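Local coordinates for YkuI protein (Bacillus subtilis, PDB 2BAS), which carries an EAL domain and probably acts as a phosphodiesterase that cleaves the second messenger cyclic di-GMP, at residues A[229-241]-A[244-257]. Residues are numbered along the deposited sequence; the frame is centred on the assembly and turned at random.
Sequences ALLYEDIEANFQL and AWRNGGRYFQGYYL
L230 O takes two backbone N-H groups in its own carbonyl plane, from R250 N at 3.0 Å and Y251 N, where strand 249-252 comes up parallel to strand 229-233. The two strands and helix 238-246 form a beta-alpha-beta unit of the EAL domain, its strands lying in the mixed sheet between strands 195-199 and 38-47. On the sheet face of L231 and Y251, L231 CD1 rests 3.7 Å from Y251 CB. On the face of Y232 and F252, Y232 turns CG anti to its carbonyl carbon (chi1 -70°), which lays the ring along the returning helix. A244 CB sits over one face of the Y232 ring, 3.8 Å from its centroid in a CH-pi contact, while G249 CA meets its edge at Y232 CE1. The Y232 hydroxyl donates to N247 O (2.7 Å) just past the helix end; a leucine here would probably leave that carbonyl without this donor and A244 without its aromatic face. Next, I235 N donates an almost straight hydrogen bond (171°) to a lone pair of Q253 O, and I235 CD1 packs on F252 CB. L241 puts CD1 over the F252 ring and CD2 at the Y256 edge, 3.7 Å from CE2; Y256 OH is hydrogen-bonded to E277 OE1.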
loop_
_atom_site.group_PDB
_atom_site.type_symbol
_atom_site.label_atom_id
_atom_site.label_comp_id
_atom_site.label_asym_id
_atom_site.label_seq_id
_atom_site.Cartn_x
_atom_site.Cartn_y
_atom_site.Cartn_z
ATOM N N ALA A 229 -13.041 -6.244 0.910
ATOM C CA ALA A 229 -12.590 -7.626 1.013
ATOM C C ALA A 229 -11.831 -7.984 -0.264
ATOM O O ALA A 229 -12.129 -7.457 -1.343
ATOM C CB ALA A 229 -13.772 -8.565 1.205
ATOM N N LEU A 230 -10.867 -8.884 -0.138
ATOM C CA LEU A 230 -10.079 -9.331 -1.268
ATOM C C LEU A 230 -10.620 -10.644 -1.803
ATOM O O LEU A 230 -10.804 -11.610 -1.058
ATOM C CB LEU A 230 -8.610 -9.526 -0.870
ATOM C CG LEU A 230 -7.893 -8.353 -0.205
ATOM C CD1 LEU A 230 -6.532 -8.808 0.296
ATOM C CD2 LEU A 230 -7.752 -7.162 -1.153
ATOM N N LEU A 231 -10.866 -10.664 -3.107
ATOM C CA LEU A 231 -11.232 -11.878 -3.821
ATOM C C LEU A 231 -10.094 -12.282 -4.768
ATOM O O LEU A 231 -9.783 -11.567 -5.730
ATOM C CB LEU A 231 -12.532 -11.646 -4.585
ATOM C CG LEU A 231 -13.055 -12.663 -5.601
ATOM C CD1 LEU A 231 -12.907 -14.082 -5.134
ATOM C CD2 LEU A 231 -14.516 -12.358 -5.909
ATOM N N TYR A 232 -9.451 -13.408 -4.479
ATOM C CA TYR A 232 -8.402 -13.906 -5.360
ATOM C C TYR A 232 -9.021 -14.845 -6.355
ATOM O O TYR A 232 -9.599 -15.853 -5.970
ATOM C CB TYR A 232 -7.304 -14.615 -4.576
ATOM C CG TYR A 232 -6.468 -13.681 -3.747
ATOM C CD1 TYR A 232 -6.900 -13.254 -2.504
ATOM C CD2 TYR A 232 -5.248 -13.215 -4.206
ATOM C CE1 TYR A 232 -6.133 -12.396 -1.742
ATOM C CE2 TYR A 232 -4.477 -12.358 -3.443
ATOM C CZ TYR A 232 -4.930 -11.954 -2.219
ATOM O OH TYR A 232 -4.190 -11.093 -1.454
ATOM N N GLU A 233 -8.919 -14.489 -7.632
ATOM C CA GLU A 233 -9.429 -15.308 -8.733
ATOM C C GLU A 233 -8.285 -15.914 -9.553
ATOM O O GLU A 233 -7.115 -15.607 -9.323
ATOM C CB GLU A 233 -10.391 -14.504 -9.632
ATOM C CG GLU A 233 -9.763 -13.382 -10.434
ATOM C CD GLU A 233 -10.665 -12.873 -11.553
ATOM O OE1 GLU A 233 -10.925 -13.625 -12.526
ATOM O OE2 GLU A 233 -11.103 -11.702 -11.470
ATOM N N ASP A 234 -8.646 -16.757 -10.521
ATOM C CA ASP A 234 -7.700 -17.516 -11.347
ATOM C C ASP A 234 -6.719 -18.367 -10.531
ATOM O O ASP A 234 -5.540 -18.460 -10.865
ATOM C CB ASP A 234 -6.962 -16.607 -12.337
ATOM C CG ASP A 234 -7.827 -16.202 -13.531
ATOM O OD1 ASP A 234 -8.716 -16.984 -13.947
ATOM O OD2 ASP A 234 -7.609 -15.093 -14.069
ATOM N N ILE A 235 -7.219 -18.972 -9.457
ATOM C CA ILE A 235 -6.455 -19.921 -8.659
ATOM C C ILE A 235 -6.492 -21.271 -9.373
ATOM O O ILE A 235 -7.543 -21.903 -9.491
ATOM C CB ILE A 235 -7.029 -20.069 -7.236
ATOM C CG1 ILE A 235 -6.882 -18.760 -6.463
ATOM C CG2 ILE A 235 -6.320 -21.181 -6.487
ATOM C CD1 ILE A 235 -7.769 -18.662 -5.256
ATOM N N GLU A 236 -5.334 -21.701 -9.858
ATOM C CA GLU A 236 -5.246 -22.932 -10.628
ATOM C C GLU A 236 -4.066 -23.826 -10.236
ATOM O O GLU A 236 -3.644 -24.680 -11.020
ATOM C CB GLU A 236 -5.241 -22.620 -12.129
ATOM C CG GLU A 236 -4.105 -21.727 -12.615
ATOM C CD GLU A 236 -4.178 -21.478 -14.113
ATOM O OE1 GLU A 236 -5.183 -20.897 -14.581
ATOM O OE2 GLU A 236 -3.225 -21.860 -14.826
ATOM N N ALA A 237 -3.556 -23.634 -9.020
ATOM C CA ALA A 237 -2.472 -24.455 -8.466
ATOM C C ALA A 237 -2.494 -24.376 -6.944
ATOM O O ALA A 237 -3.365 -23.729 -6.359
ATOM C CB ALA A 237 -1.117 -24.015 -9.015
ATOM N N ASN A 238 -1.540 -25.025 -6.296
ATOM C CA ASN A 238 -1.513 -25.021 -4.846
ATOM C C ASN A 238 -0.917 -23.746 -4.259
ATOM O O ASN A 238 -1.504 -23.138 -3.358
ATOM C CB ASN A 238 -0.779 -26.246 -4.320
ATOM C CG ASN A 238 -1.219 -26.618 -2.929
ATOM O OD1 ASN A 238 -2.394 -26.469 -2.579
ATOM N ND2 ASN A 238 -0.282 -27.111 -2.121
ATOM N N PHE A 239 0.235 -23.334 -4.783
ATOM C CA PHE A 239 0.934 -22.144 -4.291
ATOM C C PHE A 239 0.115 -20.850 -4.421
ATOM O O PHE A 239 0.371 -19.872 -3.704
ATOM C CB PHE A 239 2.314 -21.997 -4.954
ATOM C CG PHE A 239 2.261 -21.634 -6.418
ATOM C CD1 PHE A 239 2.196 -20.293 -6.820
ATOM C CD2 PHE A 239 2.292 -22.627 -7.395
ATOM C CE1 PHE A 239 2.152 -19.952 -8.169
ATOM C CE2 PHE A 239 2.249 -22.296 -8.745
ATOM C CZ PHE A 239 2.175 -20.957 -9.131
ATOM N N GLN A 240 -0.855 -20.845 -5.338
ATOM C CA GLN A 240 -1.733 -19.682 -5.541
ATOM C C GLN A 240 -2.807 -19.581 -4.457
ATOM O O GLN A 240 -3.117 -18.487 -3.982
ATOM C CB GLN A 240 -2.355 -19.713 -6.939
ATOM C CG GLN A 240 -1.360 -19.380 -8.048
ATOM C CD GLN A 240 -1.844 -19.754 -9.437
ATOM O OE1 GLN A 240 -1.545 -19.062 -10.407
ATOM N NE2 GLN A 240 -2.581 -20.851 -9.542
ATOM N N LEU A 241 -3.359 -20.730 -4.068
ATOM C CA LEU A 241 -4.310 -20.804 -2.963
ATOM C C LEU A 241 -3.590 -20.456 -1.667
ATOM O O LEU A 241 -4.088 -19.663 -0.862
ATOM C CB LEU A 241 -4.928 -22.200 -2.871
ATOM C CG LEU A 241 -5.991 -22.408 -1.786
ATOM C CD1 LEU A 241 -7.180 -21.463 -1.974
ATOM C CD2 LEU A 241 -6.442 -23.858 -1.752
ATOM N N ALA A 244 -3.040 -16.648 -1.610
ATOM C CA ALA A 244 -4.267 -15.904 -1.308
ATOM C C ALA A 244 -4.582 -15.930 0.179
ATOM O O ALA A 244 -4.864 -14.902 0.803
ATOM C CB ALA A 244 -5.432 -16.478 -2.094
ATOM N N TRP A 245 -4.510 -17.128 0.745
ATOM C CA TRP A 245 -4.810 -17.324 2.138
ATOM C C TRP A 245 -3.858 -16.568 3.069
ATOM O O TRP A 245 -4.300 -16.001 4.069
ATOM C CB TRP A 245 -4.810 -18.809 2.444
ATOM C CG TRP A 245 -5.055 -19.085 3.858
ATOM C CD1 TRP A 245 -6.262 -19.271 4.456
ATOM C CD2 TRP A 245 -4.067 -19.179 4.889
ATOM N NE1 TRP A 245 -6.087 -19.490 5.799
ATOM C CE2 TRP A 245 -4.749 -19.437 6.092
ATOM C CE3 TRP A 245 -2.670 -19.073 4.909
ATOM C CZ2 TRP A 245 -4.090 -19.603 7.302
ATOM C CZ3 TRP A 245 -2.008 -19.237 6.116
ATOM C CH2 TRP A 245 -2.719 -19.501 7.299
ATOM N N ARG A 246 -2.562 -16.551 2.762
ATOM C CA ARG A 246 -1.604 -15.873 3.649
ATOM C C ARG A 246 -1.656 -14.354 3.451
ATOM O O ARG A 246 -1.164 -13.597 4.280
ATOM C CB ARG A 246 -0.179 -16.429 3.468
ATOM C CG ARG A 246 0.766 -15.527 2.709
ATOM C CD ARG A 246 1.629 -16.283 1.724
ATOM N NE ARG A 246 2.775 -16.950 2.327
ATOM C CZ ARG A 246 3.705 -17.593 1.624
ATOM N NH1 ARG A 246 3.606 -17.648 0.297
ATOM N NH2 ARG A 246 4.730 -18.184 2.241
ATOM N N ASN A 247 -2.285 -13.922 2.359
ATOM C CA ASN A 247 -2.361 -12.507 2.016
ATOM C C ASN A 247 -3.739 -11.868 2.132
ATOM O O ASN A 247 -4.151 -11.115 1.252
ATOM C CB ASN A 247 -1.771 -12.277 0.624
ATOM C CG ASN A 247 -0.258 -12.362 0.630
ATOM O OD1 ASN A 247 0.422 -11.428 1.038
ATOM N ND2 ASN A 247 0.274 -13.492 0.191
ATOM N N GLY A 248 -4.444 -12.168 3.219
ATOM C CA GLY A 248 -5.742 -11.554 3.503
ATOM C C GLY A 248 -6.924 -11.928 2.626
ATOM O O GLY A 248 -7.969 -11.286 2.706
ATOM N N GLY A 249 -6.777 -12.963 1.803
ATOM C CA GLY A 249 -7.862 -13.418 0.924
ATOM C C GLY A 249 -9.107 -13.880 1.657
ATOM O O GLY A 249 -9.057 -14.825 2.445
ATOM N N ARG A 250 -10.229 -13.217 1.409
ATOM C CA ARG A 250 -11.480 -13.605 2.052
ATOM C C ARG A 250 -12.330 -14.548 1.194
ATOM O O ARG A 250 -13.079 -15.367 1.724
ATOM C CB ARG A 250 -12.295 -12.383 2.465
ATOM C CG ARG A 250 -13.462 -12.753 3.350
ATOM C CD ARG A 250 -14.206 -11.551 3.850
ATOM N NE ARG A 250 -15.168 -11.951 4.872
ATOM C CZ ARG A 250 -15.851 -11.108 5.637
ATOM N NH1 ARG A 250 -15.686 -9.795 5.505
ATOM N NH2 ARG A 250 -16.696 -11.583 6.539
ATOM N N TYR A 251 -12.220 -14.415 -0.126
ATOM C CA TYR A 251 -12.941 -15.278 -1.065
ATOM C C TYR A 251 -11.990 -15.797 -2.134
ATOM O O TYR A 251 -11.004 -15.134 -2.456
ATOM C CB TYR A 251 -14.102 -14.531 -1.713
ATOM C CG TYR A 251 -15.101 -13.955 -0.731
ATOM C CD1 TYR A 251 -15.133 -12.585 -0.455
ATOM C CD2 TYR A 251 -16.010 -14.782 -0.073
ATOM C CE1 TYR A 251 -16.065 -12.057 0.442
ATOM C CE2 TYR A 251 -16.938 -14.268 0.823
ATOM C CZ TYR A 251 -16.962 -12.910 1.077
ATOM O OH TYR A 251 -17.890 -12.419 1.969
ATOM N N PHE A 252 -12.293 -16.975 -2.680
ATOM C CA PHE A 252 -11.409 -17.645 -3.630
ATOM C C PHE A 252 -12.166 -18.246 -4.816
ATOM O O PHE A 252 -13.273 -18.768 -4.659
ATOM C CB PHE A 252 -10.642 -18.766 -2.932
ATOM C CG PHE A 252 -10.047 -18.385 -1.602
ATOM C CD1 PHE A 252 -10.738 -18.640 -0.417
ATOM C CD2 PHE A 252 -8.782 -17.811 -1.524
ATOM C CE1 PHE A 252 -10.184 -18.306 0.818
ATOM C CE2 PHE A 252 -8.215 -17.476 -0.282
ATOM C CZ PHE A 252 -8.914 -17.718 0.882
ATOM N N GLN A 253 -11.538 -18.219 -5.990
ATOM C CA GLN A 253 -12.147 -18.709 -7.224
ATOM C C GLN A 253 -11.090 -19.206 -8.208
ATOM O O GLN A 253 -10.053 -18.563 -8.372
ATOM C CB GLN A 253 -12.936 -17.568 -7.864
ATOM C CG GLN A 253 -13.708 -17.913 -9.127
ATOM C CD GLN A 253 -14.338 -16.688 -9.752
ATOM O OE1 GLN A 253 -14.298 -15.600 -9.179
ATOM N NE2 GLN A 253 -14.928 -16.855 -10.930
ATOM N N GLY A 254 -11.361 -20.335 -8.863
ATOM C CA GLY A 254 -10.482 -20.879 -9.898
ATOM C C GLY A 254 -10.636 -22.365 -10.223
ATOM O O GLY A 254 -11.350 -23.109 -9.525
ATOM N N TYR A 255 -9.952 -22.795 -11.286
ATOM C CA TYR A 255 -9.914 -24.208 -11.687
ATOM C C TYR A 255 -9.513 -25.118 -10.533
ATOM O O TYR A 255 -10.104 -26.184 -10.354
ATOM C CB TYR A 255 -8.959 -24.439 -12.867
ATOM C CG TYR A 255 -9.390 -23.774 -14.151
ATOM C CD1 TYR A 255 -10.560 -24.169 -14.809
ATOM C CD2 TYR A 255 -8.625 -22.758 -14.724
ATOM C CE1 TYR A 255 -10.968 -23.553 -16.000
ATOM C CE2 TYR A 255 -9.027 -22.132 -15.919
ATOM C CZ TYR A 255 -10.196 -22.534 -16.547
ATOM O OH TYR A 255 -10.592 -21.925 -17.724
ATOM N N TYR A 256 -8.516 -24.694 -9.755
ATOM C CA TYR A 256 -8.014 -25.499 -8.642
ATOM C C TYR A 256 -9.126 -25.844 -7.666
ATOM O O TYR A 256 -9.187 -26.966 -7.172
ATOM C CB TYR A 256 -6.847 -24.814 -7.908
ATOM C CG TYR A 256 -6.217 -25.699 -6.851
ATOM C CD1 TYR A 256 -5.386 -26.762 -7.212
ATOM C CD2 TYR A 256 -6.469 -25.490 -5.498
ATOM C CE1 TYR A 256 -4.821 -27.588 -6.256
ATOM C CE2 TYR A 256 -5.902 -26.310 -4.528
ATOM C CZ TYR A 256 -5.080 -27.358 -4.916
ATOM O OH TYR A 256 -4.513 -28.178 -3.966
ATOM N N LEU A 257 -10.010 -24.884 -7.409
ATOM C CA LEU A 257 -11.138 -25.108 -6.520
ATOM C C LEU A 257 -12.264 -25.847 -7.236
ATOM O O LEU A 257 -12.522 -27.010 -6.934
ATOM C CB LEU A 257 -11.636 -23.797 -5.915
ATOM C CG LEU A 257 -10.615 -23.030 -5.077
ATOM C CD1 LEU A 257 -11.183 -21.705 -4.669
ATOM C CD2 LEU A 257 -10.190 -23.820 -3.852
HETATM O O HOH W 1 -10.265 -9.260 2.582
#